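Local coordinates for SnoaL-like domain-containing protein (PDB 3H3H), which is of unknown function but has a SnoaL-like domain of the NTF2 clan, whose cone-shaped fold commonly encloses a ligand-binding pocket, at residues Q12-W17 and V89-R94. Residues are numbered along the deposited sequence; the frame is centred on the assembly and turned at random.
Sequences QFSREW and VAIHYR
The N-terminal helix of this NTF2-like fold packs here on the inner face of the curved sheet. Helix 12-17 crosses strand 89-94 at -46°, and all the touching residues are buried. Ile91 is the centre of the contact. Its chain is extended (chi2 -178°), which pushes CD1 between helix side chains. Ile91 CD1 lies 3.7 Å from Phe13 CE2 and 3.8 Å from Trp17 CE3, meeting both rings obliquely. Ser14 OG, beside its own backbone N, sits 3.5 Å from Ile91 CG1; this buried hydroxyl is hydrogen-bonded to Ala10 O and Thr82 OG1. Val89 CG1 adds a looser contact, 4.3 Å from Phe13 CD2. Further along, Trp17 and Tyr93 form an offset edge-to-face pair, centroids 5.4 Å apart and planes at 65°. The six-membered ring of Trp17 brings CZ3 over one face of Tyr93, toward its rim. The side chain of Tyr93 lies about 3 Å from an unidentified bound ligand, consistent with a pocket at this end. Tyr93 OH is hydrogen-bonded to Glu103, and Trp17 NE1 to Tyr33 OH. Strands 78-84 and 100-107 flank strand 88-94, and Phe105 of strand 100-107 meets both Phe13 and Trp17 edge-to-face.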
loop_
_atom_site.group_PDB
_atom_site.type_symbol
_atom_site.label_atom_id
_atom_site.label_comp_id
_atom_site.label_asym_id
_atom_site.label_seq_id
_atom_site.Cartn_x
_atom_site.Cartn_y
_atom_site.Cartn_z
ATOM N N GLN B 12 3.208 2.680 -16.317
ATOM C CA GLN B 12 2.625 3.719 -17.141
ATOM C C GLN B 12 1.619 4.519 -16.295
ATOM O O GLN B 12 1.504 5.748 -16.425
ATOM C CB GLN B 12 1.988 3.114 -18.401
ATOM C CG GLN B 12 1.452 4.142 -19.400
ATOM C CD GLN B 12 2.517 5.115 -19.875
ATOM O OE1 GLN B 12 3.714 4.804 -19.863
ATOM N NE2 GLN B 12 2.080 6.291 -20.336
ATOM N N PHE B 13 0.855 3.818 -15.464
ATOM C CA PHE B 13 -0.037 4.491 -14.550
ATOM C C PHE B 13 0.783 5.420 -13.650
ATOM O O PHE B 13 0.429 6.569 -13.385
ATOM C CB PHE B 13 -0.828 3.499 -13.681
ATOM C CG PHE B 13 -1.583 4.156 -12.563
ATOM C CD1 PHE B 13 -2.756 4.822 -12.805
ATOM C CD2 PHE B 13 -1.105 4.108 -11.275
ATOM C CE1 PHE B 13 -3.409 5.491 -11.785
ATOM C CE2 PHE B 13 -1.799 4.770 -10.220
ATOM C CZ PHE B 13 -2.907 5.443 -10.485
ATOM N N SER B 14 1.839 4.896 -13.059
ATOM C CA SER B 14 2.660 5.695 -12.151
ATOM C C SER B 14 3.235 6.956 -12.838
ATOM O O SER B 14 3.210 8.037 -12.291
ATOM C CB SER B 14 3.773 4.824 -11.584
ATOM O OG SER B 14 3.239 3.741 -10.871
ATOM N N ARG B 15 3.771 6.796 -14.034
ATOM C CA ARG B 15 4.346 7.923 -14.749
ATOM C C ARG B 15 3.281 8.962 -15.103
ATOM O O ARG B 15 3.536 10.160 -15.006
ATOM C CB ARG B 15 5.096 7.441 -16.004
ATOM C CG ARG B 15 5.697 8.551 -16.858
ATOM C CD ARG B 15 7.187 8.843 -16.616
ATOM N NE ARG B 15 7.692 9.651 -17.711
ATOM C CZ ARG B 15 8.337 9.159 -18.767
ATOM N NH1 ARG B 15 8.742 9.967 -19.736
ATOM N NH2 ARG B 15 8.582 7.859 -18.850
ATOM N N GLU B 16 2.082 8.529 -15.487
ATOM C CA GLU B 16 1.033 9.484 -15.817
ATOM C C GLU B 16 0.539 10.151 -14.554
ATOM O O GLU B 16 0.333 11.345 -14.570
ATOM C CB GLU B 16 -0.131 8.833 -16.566
ATOM C CG GLU B 16 0.286 8.281 -17.867
ATOM C CD GLU B 16 -0.842 7.570 -18.624
ATOM O OE1 GLU B 16 -1.924 7.312 -18.081
ATOM O OE2 GLU B 16 -0.617 7.206 -19.777
ATOM N N TRP B 17 0.369 9.395 -13.460
ATOM C CA TRP B 17 -0.186 9.952 -12.234
ATOM C C TRP B 17 0.783 10.960 -11.645
ATOM O O TRP B 17 0.386 12.062 -11.269
ATOM C CB TRP B 17 -0.442 8.825 -11.198
ATOM C CG TRP B 17 -1.137 9.257 -10.005
ATOM C CD1 TRP B 17 -2.496 9.310 -9.794
ATOM C CD2 TRP B 17 -0.530 9.555 -8.762
ATOM N NE1 TRP B 17 -2.750 9.754 -8.518
ATOM C CE2 TRP B 17 -1.566 9.828 -7.837
ATOM C CE3 TRP B 17 0.794 9.647 -8.340
ATOM C CZ2 TRP B 17 -1.310 10.215 -6.523
ATOM C CZ3 TRP B 17 1.039 9.980 -7.004
ATOM C CH2 TRP B 17 0.005 10.284 -6.127
ATOM N N VAL B 89 -1.827 -1.090 -7.361
ATOM C CA VAL B 89 -0.493 -0.574 -7.622
ATOM C C VAL B 89 -0.147 0.271 -6.417
ATOM O O VAL B 89 -0.990 0.996 -5.898
ATOM C CB VAL B 89 -0.472 0.260 -8.907
ATOM C CG1 VAL B 89 0.817 1.002 -9.101
ATOM C CG2 VAL B 89 -0.694 -0.682 -10.126
ATOM N N ALA B 90 1.091 0.205 -5.979
ATOM C CA ALA B 90 1.564 1.052 -4.882
ATOM C C ALA B 90 2.608 1.954 -5.437
ATOM O O ALA B 90 3.577 1.471 -6.040
ATOM C CB ALA B 90 2.201 0.205 -3.762
ATOM N N ILE B 91 2.395 3.255 -5.308
ATOM C CA ILE B 91 3.362 4.234 -5.754
ATOM C C ILE B 91 4.046 4.799 -4.531
ATOM O O ILE B 91 3.405 5.378 -3.682
ATOM C CB ILE B 91 2.732 5.377 -6.567
ATOM C CG1 ILE B 91 1.972 4.814 -7.800
ATOM C CG2 ILE B 91 3.840 6.406 -7.039
ATOM C CD1 ILE B 91 1.355 5.950 -8.706
ATOM N N HIS B 92 5.374 4.691 -4.507
ATOM C CA HIS B 92 6.192 5.202 -3.418
ATOM C C HIS B 92 6.819 6.446 -4.000
ATOM O O HIS B 92 7.435 6.417 -5.069
ATOM C CB HIS B 92 7.190 4.115 -3.021
ATOM C CG HIS B 92 8.136 4.502 -1.944
ATOM N ND1 HIS B 92 7.741 5.173 -0.806
ATOM C CD2 HIS B 92 9.466 4.287 -1.826
ATOM C CE1 HIS B 92 8.800 5.365 -0.035
ATOM N NE2 HIS B 92 9.852 4.807 -0.610
ATOM N N TYR B 93 6.658 7.547 -3.289
ATOM C CA TYR B 93 7.142 8.812 -3.798
ATOM C C TYR B 93 7.423 9.757 -2.672
ATOM O O TYR B 93 7.113 9.476 -1.509
ATOM C CB TYR B 93 6.101 9.411 -4.745
ATOM C CG TYR B 93 4.785 9.821 -4.124
ATOM C CD1 TYR B 93 3.750 8.931 -3.974
ATOM C CD2 TYR B 93 4.525 11.157 -3.775
ATOM C CE1 TYR B 93 2.551 9.343 -3.473
ATOM C CE2 TYR B 93 3.329 11.551 -3.278
ATOM C CZ TYR B 93 2.324 10.658 -3.144
ATOM O OH TYR B 93 1.097 11.078 -2.640
ATOM N N ARG B 94 8.171 10.798 -2.994
ATOM C CA ARG B 94 8.424 11.862 -2.067
ATOM C C ARG B 94 7.481 13.005 -2.336
ATOM O O ARG B 94 7.427 13.508 -3.460
ATOM C CB ARG B 94 9.876 12.291 -2.200
ATOM C CG ARG B 94 10.256 13.393 -1.229
ATOM C CD ARG B 94 11.776 13.543 -1.297
ATOM N NE ARG B 94 12.272 14.516 -0.336
ATOM C CZ ARG B 94 12.392 15.806 -0.566
ATOM N NH1 ARG B 94 12.067 16.332 -1.738
ATOM N NH2 ARG B 94 12.864 16.585 0.400
#